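Local coordinates for protein-disulfide isomerase (Novosphingobium aromaticivorans, PDB 3GMF) that probably acts as a thioredoxin-fold thiol-disulfide oxidoreductase or isomerase that makes or rearranges disulfide bonds in other proteins, at residues Val23-Pro28 and Thr66-Thr71; Gln106-Gly111 and Ser122-Tyr127. All coordinates share one frame; numbering follows the deposited sequence.

Following the chain from its N terminus, strand 17-23 of the central sheet runs into the loop that holds Val23-Pro28. Contact 1 ties this loop to helix 62-73, closing a span that takes in helix 28-46 and strand 51-57, its parallel neighbour in the sheet. The chain then passes through helices 76-88 to 102-106 before contact 2, where the turn Gln106-Gly111 meets the end of helix 113-123 and the turn that follows it, a ten-residue closure. The two are in series, neither nesting nor crossing. They touch where Phe126 CZ packs on Val67 CG2 at 3.5 Å, so helix 62-73 is shared by the CxxC-bearing loop of contact 1 and Phe126, at the start of helix 126-131.

Contact 1: Val23-Pro28 and Thr66-Thr71; sequences VSYTCP and TVALIT
Tyr25 reaches from the loop after strand 17-23 to Val67, Ala68 and Thr71 on one side of helix 62-73. Just before it, Ser24 opens a type I beta turn that ends at Cys27. The Tyr25 ring leaves the turn with CG anti to the carbonyl carbon (chi1 -64°), which sends it toward the helix. Val67 CG1 sits over one face of that ring, 3.6 Å from its centroid and 20° off the ring normal, a CH-pi contact displaced toward CG; the closest pair is Tyr25 CG and Val67 CG1 at 3.4 Å. Further out, Tyr25 CE2 meets Ala68 CB at 3.8 Å. At the phenol end, Tyr25 OH and Thr71 OG1 share a hydrogen bond of 2.8 Å, and His83 ND1 also bonds the phenol oxygen, so two partners grip this buried hydroxyl and hold the ring in place. Thr26 follows; its OG1 and Ser24 OG both bond to Arg60, with Asp61 and Asp64 as their respective acids. Cys27 is the N-cap of helix 28-46 and, with Cys30, is consistent with the CxxC of a thioredoxin-type active site. The contact thus lies in the buried interior, between the end of strand 17-23 and helix 62-73, with Phe79, His83 and Phe86 of helix 76-88 and Phe126 of helix 126-131 packed around it.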
ATOM      1  N   VAL A  23       1.688   0.592  -5.176  1.00 22.35           N
ATOM      2  CA  VAL A  23       2.155   1.519  -4.128  1.00 17.76           C
ATOM      3  C   VAL A  23       2.827   0.753  -2.987  1.00 19.66           C
ATOM      4  O   VAL A  23       2.563  -0.429  -2.771  1.00 18.07           O
ATOM      5  CB  VAL A  23       1.024   2.430  -3.560  1.00 18.99           C
ATOM      6  CG1 VAL A  23       0.398   3.311  -4.694  1.00 23.30           C
ATOM      7  CG2 VAL A  23      -0.048   1.590  -2.841  1.00 22.77           C
ATOM      8  N   SER A  24       3.659   1.473  -2.234  1.00 19.32           N
ATOM      9  CA  SER A  24       4.456   0.872  -1.173  1.00 19.47           C
ATOM     10  C   SER A  24       4.361   1.738   0.073  1.00 19.75           C
ATOM     11  O   SER A  24       4.494   2.955  -0.035  1.00 19.79           O
ATOM     12  CB  SER A  24       5.909   0.815  -1.622  1.00 20.65           C
ATOM     13  OG  SER A  24       6.784   0.644  -0.508  1.00 21.33           O
ATOM     14  N   TYR A  25       4.165   1.107   1.238  1.00 18.79           N
ATOM     15  CA  TYR A  25       3.998   1.871   2.517  1.00 21.36           C
ATOM     16  C   TYR A  25       5.241   2.609   2.987  1.00 20.26           C
ATOM     17  O   TYR A  25       5.141   3.523   3.809  1.00 21.17           O
ATOM     18  CB  TYR A  25       3.463   0.980   3.649  1.00 20.30           C
ATOM     19  CG  TYR A  25       2.075   0.458   3.366  1.00 24.55           C
ATOM     20  CD1 TYR A  25       0.973   1.328   3.387  1.00 25.49           C
ATOM     21  CD2 TYR A  25       1.852  -0.894   3.073  1.00 23.15           C
ATOM     22  CE1 TYR A  25      -0.309   0.874   3.117  1.00 23.75           C
ATOM     23  CE2 TYR A  25       0.532  -1.375   2.791  1.00 20.87           C
ATOM     24  CZ  TYR A  25      -0.528  -0.470   2.820  1.00 23.32           C
ATOM     25  OH  TYR A  25      -1.800  -0.920   2.547  1.00 26.98           O
ATOM     26  N   THR A  26       6.410   2.201   2.492  1.00 22.48           N
ATOM     27  CA  THR A  26       7.682   2.813   2.943  1.00 21.23           C
ATOM     28  C   THR A  26       8.219   3.855   1.968  1.00 19.71           C
ATOM     29  O   THR A  26       9.327   4.381   2.144  1.00 24.27           O
ATOM     30  CB  THR A  26       8.761   1.753   3.213  1.00 24.37           C
ATOM     31  OG1 THR A  26       8.948   0.935   2.035  1.00 21.90           O
ATOM     32  CG2 THR A  26       8.366   0.890   4.410  1.00 23.94           C
ATOM     33  N   CYS A  27       7.441   4.139   0.923  1.00 23.73           N
ATOM     34  CA  CYS A  27       7.869   5.046  -0.146  1.00 22.09           C
ATOM     35  C   CYS A  27       7.339   6.460   0.107  1.00 23.84           C
ATOM     36  O   CYS A  27       6.129   6.659   0.257  1.00 21.88           O
ATOM     37  CB  CYS A  27       7.367   4.505  -1.503  1.00 22.76           C
ATOM     38  SG  CYS A  27       7.542   5.664  -2.877  1.00 23.25           S
ATOM     39  N   PRO A  28       8.235   7.460   0.140  1.00 23.91           N
ATOM     40  CA  PRO A  28       7.802   8.833   0.415  1.00 22.94           C
ATOM     41  C   PRO A  28       6.948   9.400  -0.720  1.00 24.08           C
ATOM     42  O   PRO A  28       6.060  10.236  -0.482  1.00 23.15           O
ATOM     43  CB  PRO A  28       9.133   9.590   0.513  1.00 27.08           C
ATOM     44  CG  PRO A  28      10.075   8.804  -0.367  1.00 24.32           C
ATOM     45  CD  PRO A  28       9.692   7.375  -0.105  1.00 25.07           C
ATOM     46  N   THR A  66       5.350  -5.671   6.742  1.00 23.24           N
ATOM     47  CA  THR A  66       4.700  -5.649   8.065  1.00 24.40           C
ATOM     48  C   THR A  66       3.434  -4.786   8.029  1.00 21.87           C
ATOM     49  O   THR A  66       2.380  -5.199   8.506  1.00 23.43           O
ATOM     50  CB  THR A  66       5.683  -5.154   9.149  1.00 24.36           C
ATOM     51  OG1 THR A  66       6.855  -5.979   9.154  1.00 24.09           O
ATOM     52  CG2 THR A  66       5.027  -5.180  10.566  1.00 24.83           C
ATOM     53  N   VAL A  67       3.539  -3.592   7.444  1.00 22.30           N
ATOM     54  CA  VAL A  67       2.353  -2.734   7.273  1.00 21.11           C
ATOM     55  C   VAL A  67       1.272  -3.393   6.392  1.00 20.45           C
ATOM     56  O   VAL A  67       0.077  -3.365   6.720  1.00 21.90           O
ATOM     57  CB  VAL A  67       2.740  -1.374   6.714  1.00 25.07           C
ATOM     58  CG1 VAL A  67       1.498  -0.536   6.543  1.00 24.35           C
ATOM     59  CG2 VAL A  67       3.706  -0.695   7.676  1.00 20.96           C
ATOM     60  N   ALA A  68       1.705  -4.021   5.297  1.00 21.29           N
ATOM     61  CA  ALA A  68       0.780  -4.678   4.375  1.00 24.65           C
ATOM     62  C   ALA A  68       0.086  -5.884   5.010  1.00 22.46           C
ATOM     63  O   ALA A  68      -1.068  -6.160   4.704  1.00 26.22           O
ATOM     64  CB  ALA A  68       1.485  -5.065   3.066  1.00 20.75           C
ATOM     65  N   LEU A  69       0.760  -6.577   5.926  1.00 19.63           N
ATOM     66  CA  LEU A  69       0.061  -7.634   6.672  1.00 20.33           C
ATOM     67  C   LEU A  69      -1.099  -7.049   7.455  1.00 25.65           C
ATOM     68  O   LEU A  69      -2.203  -7.600   7.411  1.00 30.12           O
ATOM     69  CB  LEU A  69       1.007  -8.417   7.585  1.00 22.52           C
ATOM     70  CG  LEU A  69       1.964  -9.341   6.826  1.00 24.19           C
ATOM     71  CD1 LEU A  69       3.166  -9.655   7.739  1.00 23.42           C
ATOM     72  CD2 LEU A  69       1.251 -10.604   6.270  1.00 25.60           C
ATOM     73  N   ILE A  70      -0.874  -5.910   8.103  1.00 23.62           N
ATOM     74  CA  ILE A  70      -1.900  -5.252   8.915  1.00 26.49           C
ATOM     75  C   ILE A  70      -3.073  -4.817   8.038  1.00 30.40           C
ATOM     76  O   ILE A  70      -4.211  -5.229   8.287  1.00 26.99           O
ATOM     77  CB  ILE A  70      -1.347  -4.069   9.731  1.00 23.62           C
ATOM     78  CG1 ILE A  70      -0.172  -4.511  10.631  1.00 25.52           C
ATOM     79  CG2 ILE A  70      -2.452  -3.417  10.569  1.00 28.64           C
ATOM     80  CD1 ILE A  70       0.606  -3.344  11.259  1.00 27.39           C
ATOM     81  N   THR A  71      -2.797  -4.033   6.992  1.00 25.24           N
ATOM     82  CA  THR A  71      -3.892  -3.517   6.137  1.00 25.38           C
ATOM     83  C   THR A  71      -4.659  -4.637   5.401  1.00 25.44           C
ATOM     84  O   THR A  71      -5.869  -4.512   5.153  1.00 31.81           O
ATOM     85  CB  THR A  71      -3.396  -2.423   5.149  1.00 24.59           C
ATOM     86  OG1 THR A  71      -2.522  -3.022   4.180  1.00 24.99           O
ATOM     87  CG2 THR A  71      -2.646  -1.314   5.896  1.00 24.92           C
TER

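Contact 2: Gln106-Gly111 and Ser122-Tyr127; sequences QRWFNG and SDFRFY
Arg107 and Trp108 both reach Asp123 from a type I beta turn, Gln106 to Phe109, that follows helix 102-106; the acid lies in the last turn of helix 113-123, which ends in a Schellman motif at Arg125. The buried side is aromatic. Phe124 CE2 lies over one face of the Trp108 indole, 3.7 Å from CZ2, with the two rings oblique at 51° between planes, and Ile63 of helix 62-73 touches both side chains. On the more open side, the partly exposed Arg107 meets the carboxylate end-on in a salt bridge, using two nitrogens for two oxygens. Arg107 NH2 gives a nearly straight bond of 2.7 Å to the syn lone pair of Asp123 OD2, in the guanidinium plane, while Arg107 NH1 reaches Asp123 OD1 at 3.0 Å, 34° out of the carboxylate plane. The bends at chi2 and chi3 of Arg107 turn its guanidinium back to the acid, and Gln104 O takes a further bond from NH2. Asp123 therefore joins the two sides: the indole N-H is satisfied by Asp123 OD2, which also accepts from Arg107 NH2. With an alanine here instead of Asp123, the Arg107 charge is likely to lose its mate in this contact and the buried indole N-H its acceptor. That N-H points outward from the ring edge: Trp108 NE1 meets the anti lone pair of Asp123 OD2 at 2.8 Å, the oxygen only 8° out of the indole plane.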
ATOM      1  N   GLN A 106      19.798  -4.910  11.791  1.00 25.48           N
ATOM      2  CA  GLN A 106      20.166  -6.321  11.613  0.50 24.37           C
ATOM      3  C   GLN A 106      18.969  -7.251  11.816  1.00 25.45           C
ATOM      4  O   GLN A 106      18.804  -8.271  11.121  1.00 26.00           O
ATOM      5  CB  GLN A 106      21.293  -6.707  12.587  0.50 20.77           C
ATOM      6  CG  GLN A 106      22.668  -6.093  12.273  0.50 19.77           C
ATOM      7  CD  GLN A 106      23.325  -6.616  10.982  0.50 25.69           C
ATOM      8  OE1 GLN A 106      22.914  -7.640  10.411  0.50 25.03           O
ATOM      9  NE2 GLN A 106      24.364  -5.912  10.529  0.50 29.93           N
ATOM     10  N   ARG A 107      18.137  -6.900  12.781  1.00 23.56           N
ATOM     11  CA  ARG A 107      16.967  -7.719  13.116  1.00 28.25           C
ATOM     12  C   ARG A 107      15.854  -7.663  12.063  1.00 28.35           C
ATOM     13  O   ARG A 107      14.996  -8.545  12.030  1.00 28.65           O
ATOM     14  CB  ARG A 107      16.420  -7.296  14.475  1.00 27.75           C
ATOM     15  CG  ARG A 107      17.379  -7.547  15.642  1.00 28.05           C
ATOM     16  CD  ARG A 107      17.339  -6.432  16.694  1.00 45.25           C
ATOM     17  NE  ARG A 107      16.027  -6.175  17.293  1.00 44.44           N
ATOM     18  CZ  ARG A 107      15.228  -5.155  16.969  1.00 50.09           C
ATOM     19  NH1 ARG A 107      14.056  -5.013  17.592  1.00 47.10           N
ATOM     20  NH2 ARG A 107      15.584  -4.291  16.007  1.00 28.21           N
ATOM     21  N   TRP A 108      15.852  -6.641  11.199  1.00 19.93           N
ATOM     22  CA  TRP A 108      14.806  -6.559  10.181  1.00 20.39           C
ATOM     23  C   TRP A 108      15.065  -7.500   9.016  1.00 24.00           C
ATOM     24  O   TRP A 108      14.158  -7.777   8.230  1.00 25.00           O
ATOM     25  CB  TRP A 108      14.655  -5.134   9.628  1.00 21.64           C
ATOM     26  CG  TRP A 108      14.543  -4.030  10.672  1.00 19.25           C
ATOM     27  CD1 TRP A 108      14.146  -4.139  11.979  1.00 25.48           C
ATOM     28  CD2 TRP A 108      14.787  -2.646  10.433  1.00 20.98           C
ATOM     29  NE1 TRP A 108      14.153  -2.899  12.584  1.00 22.67           N
ATOM     30  CE2 TRP A 108      14.545  -1.958  11.659  1.00 22.03           C
ATOM     31  CE3 TRP A 108      15.205  -1.918   9.308  1.00 21.26           C
ATOM     32  CZ2 TRP A 108      14.693  -0.579  11.779  1.00 23.68           C
ATOM     33  CZ3 TRP A 108      15.358  -0.542   9.423  1.00 21.39           C
ATOM     34  CH2 TRP A 108      15.114   0.115  10.668  1.00 22.04           C
ATOM     35  N   PHE A 109      16.315  -7.953   8.880  1.00 26.40           N
ATOM     36  CA  PHE A 109      16.756  -8.557   7.601  1.00 30.21           C
ATOM     37  C   PHE A 109      17.332  -9.938   7.764  1.00 33.34           C
ATOM     38  O   PHE A 109      17.926 -10.476   6.822  1.00 34.51           O
ATOM     39  CB  PHE A 109      17.798  -7.679   6.873  1.00 33.33           C
ATOM     40  CG  PHE A 109      17.269  -6.355   6.431  1.00 28.32           C
ATOM     41  CD1 PHE A 109      16.354  -6.256   5.397  1.00 25.12           C
ATOM     42  CD2 PHE A 109      17.680  -5.199   7.072  1.00 29.17           C
ATOM     43  CE1 PHE A 109      15.851  -5.019   5.001  1.00 28.83           C
ATOM     44  CE2 PHE A 109      17.179  -3.979   6.700  1.00 23.61           C
ATOM     45  CZ  PHE A 109      16.270  -3.876   5.658  1.00 23.77           C
ATOM     46  N   ASN A 110      17.148 -10.494   8.954  1.00 31.39           N
ATOM     47  CA  ASN A 110      17.757 -11.747   9.385  1.00 38.76           C
ATOM     48  C   ASN A 110      16.808 -12.501  10.297  1.00 42.85           C
ATOM     49  O   ASN A 110      15.966 -11.895  10.962  1.00 43.57           O
ATOM     50  CB  ASN A 110      19.064 -11.479  10.132  1.00 39.49           C
ATOM     51  CG  ASN A 110      20.159 -11.020   9.211  1.00 47.55           C
ATOM     52  OD1 ASN A 110      20.578 -11.766   8.317  1.00 36.06           O
ATOM     53  ND2 ASN A 110      20.609  -9.773   9.389  1.00 40.74           N
ATOM     54  N   GLY A 111      16.950 -13.823  10.342  1.00 42.65           N
ATOM     55  CA  GLY A 111      16.027 -14.639  11.124  1.00 41.28           C
ATOM     56  C   GLY A 111      14.795 -15.001  10.309  1.00 37.17           C
ATOM     57  O   GLY A 111      14.720 -14.732   9.108  1.00 39.97           O
ATOM     58  N   SER A 122       7.755  -3.879  16.735  1.00 27.76           N
ATOM     59  CA  SER A 122       8.242  -3.273  17.967  0.50 27.72           C
ATOM     60  C   SER A 122       8.958  -1.944  17.720  1.00 29.98           C
ATOM     61  O   SER A 122       8.576  -0.901  18.283  1.00 29.04           O
ATOM     62  CB  SER A 122       9.155  -4.235  18.720  0.50 29.20           C
ATOM     63  OG  SER A 122       9.475  -3.698  19.990  0.50 25.25           O
ATOM     64  N   ASP A 123       9.978  -1.973  16.862  1.00 28.06           N
ATOM     65  CA  ASP A 123      10.760  -0.778  16.536  1.00 27.66           C
ATOM     66  C   ASP A 123       9.937   0.366  15.972  1.00 28.32           C
ATOM     67  O   ASP A 123      10.232   1.532  16.249  1.00 27.27           O
ATOM     68  CB  ASP A 123      11.888  -1.094  15.547  1.00 22.46           C
ATOM     69  CG  ASP A 123      12.977  -1.973  16.136  1.00 34.52           C
ATOM     70  OD1 ASP A 123      13.008  -2.227  17.364  1.00 33.44           O
ATOM     71  OD2 ASP A 123      13.832  -2.409  15.350  1.00 28.23           O
ATOM     72  N   PHE A 124       8.917   0.042  15.170  1.00 26.91           N
ATOM     73  CA  PHE A 124       8.094   1.057  14.516  1.00 26.96           C
ATOM     74  C   PHE A 124       6.832   1.394  15.304  1.00 24.50           C
ATOM     75  O   PHE A 124       6.026   2.219  14.875  1.00 30.58           O
ATOM     76  CB  PHE A 124       7.791   0.665  13.063  1.00 23.07           C
ATOM     77  CG  PHE A 124       8.975   0.833  12.148  1.00 21.81           C
ATOM     78  CD1 PHE A 124       9.119   1.997  11.405  1.00 22.26           C
ATOM     79  CD2 PHE A 124       9.960  -0.164  12.060  1.00 25.23           C
ATOM     80  CE1 PHE A 124      10.221   2.184  10.550  1.00 25.13           C
ATOM     81  CE2 PHE A 124      11.058   0.007  11.236  1.00 21.32           C
ATOM     82  CZ  PHE A 124      11.190   1.181  10.472  1.00 25.18           C
ATOM     83  N   ARG A 125       6.708   0.771  16.479  1.00 28.50           N
ATOM     84  CA  ARG A 125       5.619   1.058  17.419  1.00 33.82           C
ATOM     85  C   ARG A 125       4.226   0.838  16.827  1.00 34.60           C
ATOM     86  O   ARG A 125       3.303   1.645  17.022  1.00 32.59           O
ATOM     87  CB  ARG A 125       5.764   2.472  18.007  1.00 36.49           C
ATOM     88  CG  ARG A 125       6.928   2.625  18.987  1.00 47.64           C
ATOM     89  CD  ARG A 125       7.162   4.101  19.351  1.00 50.33           C
ATOM     90  NE  ARG A 125       5.913   4.849  19.549  1.00 65.07           N
ATOM     91  CZ  ARG A 125       5.212   4.896  20.684  1.00 71.90           C
ATOM     92  NH1 ARG A 125       5.613   4.235  21.767  1.00 72.48           N
ATOM     93  NH2 ARG A 125       4.092   5.608  20.733  1.00 70.66           N
ATOM     94  N   PHE A 126       4.081  -0.265  16.093  1.00 27.94           N
ATOM     95  CA  PHE A 126       2.813  -0.560  15.420  1.00 28.45           C
ATOM     96  C   PHE A 126       1.714  -1.047  16.392  1.00 27.95           C
ATOM     97  O   PHE A 126       0.519  -0.927  16.113  1.00 29.03           O
ATOM     98  CB  PHE A 126       3.055  -1.569  14.290  1.00 27.44           C
ATOM     99  CG  PHE A 126       3.751  -0.975  13.089  1.00 24.31           C
ATOM    100  CD1 PHE A 126       3.677   0.392  12.816  1.00 27.13           C
ATOM    101  CD2 PHE A 126       4.450  -1.801  12.197  1.00 27.88           C
ATOM    102  CE1 PHE A 126       4.305   0.948  11.674  1.00 28.85           C
ATOM    103  CE2 PHE A 126       5.070  -1.270  11.065  1.00 25.47           C
ATOM    104  CZ  PHE A 126       5.001   0.114  10.802  1.00 23.66           C
ATOM    105  N   TYR A 127       2.130  -1.605  17.523  1.00 31.33           N
ATOM    106  CA  TYR A 127       1.185  -1.998  18.570  1.00 35.87           C
ATOM    107  C   TYR A 127       0.408  -0.779  19.069  1.00 36.06           C
ATOM    108  O   TYR A 127      -0.820  -0.815  19.089  1.00 34.39           O
ATOM    109  CB  TYR A 127       1.896  -2.746  19.706  1.00 36.91           C
ATOM    110  CG  TYR A 127       2.639  -3.976  19.232  1.00 42.65           C
ATOM    111  CD1 TYR A 127       1.965  -5.172  18.984  1.00 38.55           C
ATOM    112  CD2 TYR A 127       4.020  -3.937  19.015  1.00 43.63           C
ATOM    113  CE1 TYR A 127       2.643  -6.303  18.525  1.00 40.56           C
ATOM    114  CE2 TYR A 127       4.710  -5.065  18.565  1.00 34.90           C
ATOM    115  CZ  TYR A 127       4.009  -6.245  18.321  1.00 38.92           C
ATOM    116  OH  TYR A 127       4.698  -7.357  17.885  1.00 46.58           O
TER